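Local coordinates for protein VIN1 (Oscarella pearsei, PDB 6BFI) that binds actin filaments and may play a role in cell-cell adhesion, as a sponge member of the vinculin/alpha-catenin family, at residues A[498-503]-A[542-547]; A[656-661]-A[697-702]. All coordinates share one frame; numbering follows the deposited sequence.

Contact 1: A[498-503]-A[542-547]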
loop_
_atom_site.group_PDB
_atom_site.type_symbol
_atom_site.label_atom_id
_atom_site.label_comp_id
_atom_site.label_asym_id
_atom_site.label_seq_id
_atom_site.Cartn_x
_atom_site.Cartn_y
_atom_site.Cartn_z
ATOM N N GLU A 498 2.493 -20.913 11.453
ATOM C CA GLU A 498 1.560 -20.923 12.574
ATOM C C GLU A 498 0.179 -21.397 12.138
ATOM O O GLU A 498 -0.493 -22.128 12.876
ATOM C CB GLU A 498 1.478 -19.534 13.210
ATOM C CG GLU A 498 2.726 -19.120 13.972
ATOM C CD GLU A 498 3.012 -20.005 15.173
ATOM O OE1 GLU A 498 2.111 -20.752 15.608
ATOM O OE2 GLU A 498 4.148 -19.955 15.688
ATOM N N PHE A 499 -0.261 -20.993 10.940
ATOM C CA PHE A 499 -1.534 -21.487 10.423
ATOM C C PHE A 499 -1.505 -23.002 10.264
ATOM O O PHE A 499 -2.486 -23.685 10.576
ATOM C CB PHE A 499 -1.869 -20.813 9.088
ATOM C CG PHE A 499 -3.249 -21.136 8.568
ATOM C CD1 PHE A 499 -3.474 -22.279 7.813
ATOM C CD2 PHE A 499 -4.317 -20.292 8.828
ATOM C CE1 PHE A 499 -4.738 -22.579 7.339
ATOM C CE2 PHE A 499 -5.589 -20.584 8.353
ATOM C CZ PHE A 499 -5.798 -21.728 7.606
ATOM N N MET A 500 -0.381 -23.544 9.788
ATOM C CA MET A 500 -0.282 -24.988 9.603
ATOM C C MET A 500 -0.235 -25.724 10.934
ATOM O O MET A 500 -0.770 -26.834 11.042
ATOM C CB MET A 500 0.946 -25.330 8.760
ATOM C CG MET A 500 0.909 -24.754 7.352
ATOM S SD MET A 500 -0.639 -25.113 6.494
ATOM C CE MET A 500 -0.384 -24.247 4.945
ATOM N N LYS A 501 0.390 -25.133 11.956
ATOM C CA LYS A 501 0.400 -25.763 13.273
ATOM C C LYS A 501 -0.992 -25.754 13.894
ATOM O O LYS A 501 -1.502 -26.799 14.317
ATOM C CB LYS A 501 1.399 -25.057 14.193
ATOM C CG LYS A 501 2.861 -25.392 13.921
ATOM C CD LYS A 501 3.783 -24.633 14.871
ATOM C CE LYS A 501 5.233 -25.068 14.704
ATOM N NZ LYS A 501 6.157 -24.251 15.540
ATOM N N VAL A 502 -1.623 -24.578 13.957
ATOM C CA VAL A 502 -2.954 -24.472 14.548
ATOM C C VAL A 502 -3.939 -25.369 13.809
ATOM O O VAL A 502 -4.720 -26.104 14.431
ATOM C CB VAL A 502 -3.411 -23.000 14.557
ATOM C CG1 VAL A 502 -4.832 -22.886 15.074
ATOM C CG2 VAL A 502 -2.468 -22.160 15.405
ATOM N N SER A 503 -3.904 -25.340 12.475
ATOM C CA SER A 503 -4.778 -26.202 11.685
ATOM C C SER A 503 -4.460 -27.677 11.897
ATOM O O SER A 503 -5.371 -28.511 11.880
ATOM C CB SER A 503 -4.665 -25.849 10.202
ATOM O OG SER A 503 -5.077 -24.516 9.960
ATOM N N ILE A 542 -4.849 -26.361 2.113
ATOM C CA ILE A 542 -4.467 -26.370 0.702
ATOM C C ILE A 542 -4.329 -24.946 0.177
ATOM O O ILE A 542 -3.345 -24.605 -0.490
ATOM C CB ILE A 542 -5.489 -27.169 -0.128
ATOM C CG1 ILE A 542 -5.590 -28.609 0.376
ATOM C CG2 ILE A 542 -5.114 -27.141 -1.603
ATOM C CD1 ILE A 542 -4.347 -29.416 0.144
ATOM N N GLN A 543 -5.315 -24.094 0.469
ATOM C CA GLN A 543 -5.297 -22.731 -0.056
ATOM C C GLN A 543 -4.123 -21.935 0.504
ATOM O O GLN A 543 -3.403 -21.261 -0.244
ATOM C CB GLN A 543 -6.616 -22.027 0.256
ATOM C CG GLN A 543 -7.830 -22.661 -0.389
ATOM C CD GLN A 543 -9.112 -21.946 -0.020
ATOM O OE1 GLN A 543 -9.092 -20.781 0.384
ATOM N NE2 GLN A 543 -10.237 -22.642 -0.149
ATOM N N VAL A 544 -3.919 -21.993 1.822
ATOM C CA VAL A 544 -2.801 -21.269 2.418
ATOM C C VAL A 544 -1.479 -21.777 1.852
ATOM O O VAL A 544 -0.560 -20.993 1.585
ATOM C CB VAL A 544 -2.850 -21.375 3.953
ATOM C CG1 VAL A 544 -1.608 -20.752 4.570
ATOM C CG2 VAL A 544 -4.102 -20.693 4.476
ATOM N N ALA A 545 -1.373 -23.090 1.631
ATOM C CA ALA A 545 -0.184 -23.623 0.976
ATOM C C ALA A 545 -0.030 -23.073 -0.437
ATOM O O ALA A 545 1.095 -22.847 -0.897
ATOM C CB ALA A 545 -0.232 -25.151 0.951
ATOM N N LYS A 546 -1.144 -22.846 -1.136
ATOM C CA LYS A 546 -1.084 -22.267 -2.475
ATOM C C LYS A 546 -0.545 -20.842 -2.430
ATOM O O LYS A 546 0.319 -20.463 -3.232
ATOM C CB LYS A 546 -2.471 -22.309 -3.119
ATOM C CG LYS A 546 -2.669 -21.356 -4.290
ATOM C CD LYS A 546 -1.881 -21.786 -5.516
ATOM C CE LYS A 546 -2.279 -20.960 -6.731
ATOM N NZ LYS A 546 -1.467 -21.289 -7.937
ATOM N N VAL A 547 -1.043 -20.035 -1.489
ATOM C CA VAL A 547 -0.538 -18.672 -1.341
ATOM C C VAL A 547 0.947 -18.683 -0.996
ATOM O O VAL A 547 1.732 -17.901 -1.547
ATOM C CB VAL A 547 -1.361 -17.908 -0.285
ATOM C CG1 VAL A 547 -0.611 -16.669 0.188
ATOM C CG2 VAL A 547 -2.717 -17.522 -0.854
#

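Contact 2: A[656-661]-A[697-702]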
loop_
_atom_site.group_PDB
_atom_site.type_symbol
_atom_site.label_atom_id
_atom_site.label_comp_id
_atom_site.label_asym_id
_atom_site.label_seq_id
_atom_site.Cartn_x
_atom_site.Cartn_y
_atom_site.Cartn_z
ATOM N N GLU A 656 30.091 16.325 10.625
ATOM C CA GLU A 656 30.082 17.081 11.873
ATOM C C GLU A 656 28.707 17.678 12.147
ATOM O O GLU A 656 28.272 17.742 13.302
ATOM C CB GLU A 656 31.145 18.177 11.839
ATOM C CG GLU A 656 32.567 17.656 11.925
ATOM C CD GLU A 656 33.559 18.750 12.260
ATOM O OE1 GLU A 656 33.116 19.887 12.527
ATOM O OE2 GLU A 656 34.777 18.473 12.258
ATOM N N MET A 657 28.008 18.119 11.099
ATOM C CA MET A 657 26.663 18.655 11.286
ATOM C C MET A 657 25.699 17.572 11.754
ATOM O O MET A 657 24.918 17.783 12.689
ATOM C CB MET A 657 26.157 19.293 9.992
ATOM C CG MET A 657 26.820 20.607 9.626
ATOM S SD MET A 657 25.879 21.504 8.375
ATOM C CE MET A 657 25.637 20.228 7.145
ATOM N N LEU A 658 25.740 16.401 11.114
ATOM C CA LEU A 658 24.788 15.343 11.426
ATOM C C LEU A 658 25.098 14.628 12.732
ATOM O O LEU A 658 24.226 13.930 13.260
ATOM C CB LEU A 658 24.731 14.331 10.280
ATOM C CG LEU A 658 24.025 14.838 9.020
ATOM C CD1 LEU A 658 23.964 13.754 7.956
ATOM C CD2 LEU A 658 22.630 15.343 9.359
ATOM N N ARG A 659 26.311 14.773 13.264
ATOM C CA ARG A 659 26.632 14.226 14.574
ATOM C C ARG A 659 26.595 15.273 15.678
ATOM O O ARG A 659 26.647 14.908 16.858
ATOM C CB ARG A 659 28.003 13.542 14.541
ATOM C CG ARG A 659 28.039 12.363 13.583
ATOM C CD ARG A 659 29.286 11.522 13.735
ATOM N NE ARG A 659 29.240 10.356 12.858
ATOM C CZ ARG A 659 28.627 9.217 13.163
ATOM N NH1 ARG A 659 28.006 9.085 14.328
ATOM N NH2 ARG A 659 28.635 8.208 12.302
ATOM N N ALA A 660 26.509 16.552 15.327
ATOM C CA ALA A 660 26.262 17.608 16.293
ATOM C C ALA A 660 24.789 17.601 16.681
ATOM O O ALA A 660 23.965 16.964 16.022
ATOM C CB ALA A 660 26.673 18.955 15.703
ATOM N N PRO A 661 24.426 18.287 17.766
ATOM C CA PRO A 661 23.009 18.373 18.136
ATOM C C PRO A 661 22.161 18.944 17.009
ATOM O O PRO A 661 22.638 19.696 16.155
ATOM C CB PRO A 661 23.020 19.299 19.356
ATOM C CG PRO A 661 24.357 19.063 19.968
ATOM C CD PRO A 661 25.300 18.831 18.822
ATOM N N GLN A 697 26.045 8.803 2.627
ATOM C CA GLN A 697 26.498 9.879 1.749
ATOM C C GLN A 697 25.333 10.759 1.312
ATOM O O GLN A 697 25.446 11.993 1.291
ATOM C CB GLN A 697 27.215 9.287 0.534
ATOM C CG GLN A 697 27.856 10.310 -0.392
ATOM C CD GLN A 697 29.241 10.739 0.062
ATOM O OE1 GLN A 697 29.563 10.705 1.251
ATOM N NE2 GLN A 697 30.073 11.141 -0.892
ATOM N N MET A 698 24.196 10.143 0.977
ATOM C CA MET A 698 23.026 10.911 0.567
ATOM C C MET A 698 22.516 11.791 1.702
ATOM O O MET A 698 22.071 12.921 1.470
ATOM C CB MET A 698 21.927 9.967 0.080
ATOM C CG MET A 698 20.759 10.665 -0.592
ATOM S SD MET A 698 19.565 9.501 -1.278
ATOM C CE MET A 698 20.656 8.387 -2.161
ATOM N N ALA A 699 22.574 11.289 2.938
ATOM C CA ALA A 699 22.172 12.099 4.084
ATOM C C ALA A 699 23.094 13.302 4.253
ATOM O O ALA A 699 22.626 14.429 4.463
ATOM C CB ALA A 699 22.158 11.246 5.352
ATOM N N ARG A 700 24.409 13.078 4.166
ATOM C CA ARG A 700 25.360 14.185 4.239
ATOM C C ARG A 700 25.051 15.240 3.182
ATOM O O ARG A 700 24.942 16.437 3.485
ATOM C CB ARG A 700 26.788 13.660 4.068
ATOM C CG ARG A 700 27.210 12.600 5.075
ATOM C CD ARG A 700 28.633 12.130 4.803
ATOM N NE ARG A 700 29.015 10.996 5.641
ATOM C CZ ARG A 700 29.193 9.756 5.196
ATOM N NH1 ARG A 700 29.033 9.479 3.910
ATOM N NH2 ARG A 700 29.540 8.792 6.037
ATOM N N LYS A 701 24.890 14.802 1.929
ATOM C CA LYS A 701 24.587 15.731 0.846
ATOM C C LYS A 701 23.294 16.494 1.108
ATOM O O LYS A 701 23.214 17.700 0.841
ATOM C CB LYS A 701 24.505 14.972 -0.478
ATOM C CG LYS A 701 25.825 14.350 -0.920
ATOM C CD LYS A 701 25.640 13.505 -2.172
ATOM C CE LYS A 701 26.965 12.969 -2.687
ATOM N NZ LYS A 701 27.892 14.066 -3.074
ATOM N N MET A 702 22.275 15.817 1.643
ATOM C CA MET A 702 21.002 16.487 1.898
ATOM C C MET A 702 21.137 17.531 3.001
ATOM O O MET A 702 20.501 18.593 2.941
ATOM C CB MET A 702 19.927 15.460 2.251
ATOM C CG MET A 702 18.532 16.047 2.403
ATOM S SD MET A 702 17.801 16.624 0.849
ATOM C CE MET A 702 17.498 15.068 0.011
#

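Contact 1: A[498-503]-A[542-547]
With its CG anti to the backbone N (chi1 -173°), F499 sends its ring across to helix 524-550, where V544 meets it with CG2. That methyl sits over one face of the ring, 3.7 Å from the F499 ring centroid and 20° off the ring normal, which makes a CH-pi contact. It is shifted toward the rim, and its nearest ring atom is F499 CE1, 3.5 Å from V544 CG2. The opposite face of the ring carries S503 OG, one turn further along the helix of F499. This hydroxyl spends its hydrogen within its own helix, on F499 O (S503 OG to F499 O, 2.8 Å). The same carbonyl also accepts from S503 N, and the two donors reach it from opposite faces of its plane.

M500 takes the other flank. Its chain bends at chi2 and runs alongside V544, the two side chains pointing in opposite directions, and the terminal methyl M500 CE ends 3.7 Å from V544 CG1 and 3.6 Å from the backbone N of A545. The A545 methyl is a looser neighbour. Of the two V544 methyls, CG2 lies over the ring face, while CG1 lies nearest the M500 methyl and also close to F499 CD1.

The two helices run nearly antiparallel, at 167°, with their local axes 10.7 Å apart. Beyond the pair, F499 touches V372 of helix 344-375, while M500 and A545 reach helix 589-615 through I613 and V609. No hydrogen bond crosses between 498-503 and 542-547: the helices meet here through ring face and methyl groups, and any specificity probably comes from fit of shape, since no polar pair spans the contact.

Contact 2: A[656-661]-A[697-702]
L658 faces A699 and R700 through a single methyl, CD1. This branch tip lies 4.0 Å from A699 CB and 3.8 Å from A699 O, and it also comes to 3.9 Å from R700 N, so it rests as much on the backbone of helix 690-710 as on a side chain. L658 has its CG anti to the carbonyl carbon (chi1 -72°) and a chi2 near 180°, which carries CD1 out to the neighbouring helix.

R700 adds the aliphatic part of its chain, with CG 4.5 Å from L658 CD1, before its guanidinium turns to polar partners. NH1 donates to the side chain of Q697 one turn earlier (R700 NH1 to Q697 OE1, 3.0 Å), in the carbonyl plane of the amide but with the N-H bent to 131°. The stronger tie is the salt bridge from R700 NE to E655, the residue just before 656-661, which fastens the arginine to helix 649-659. E655 also pairs with R659 NE, and this shared carboxylate probably eases the proximity of the two like-charged guanidinium groups.

Further out, helix 669-682 lies against both sides of the contact: H671 touches L658, and F678 touches A699 and R659. Helix 649-659 ends right beside the contact, since A660 is the first residue to leave helical geometry. L658 is the apolar contact of 656-661, and M651 and A654 extend the same interface along helix 690-710, beside E655. A short helix packed in this way against a longer one is in keeping with the all-helical bundle architecture of the vinculin family.

In the fold
Both contacts are buried helix-to-helix packing within one vinculin-family chain, but they have no helix in common: contact 1 joins 496-519 to 524-550, and contact 2 joins 649-659 to 690-710. Their centres lie 47 Å apart and their nearest atoms about 32 Å, and contact 1 comes wholly earlier in the sequence. Contact 1 pairs the start of helix 496-519 with the last turns of helix 524-550, both still helical through the contact, and uses an aromatic face with several methyls. Contact 2 lies where one helix is ending, with exposed residues following, and sets a single leucine methyl beside a polar network. Neither has a hydrogen bond between its own segments, though an arginine-glutamate bridge ties the same two helices together at contact 2.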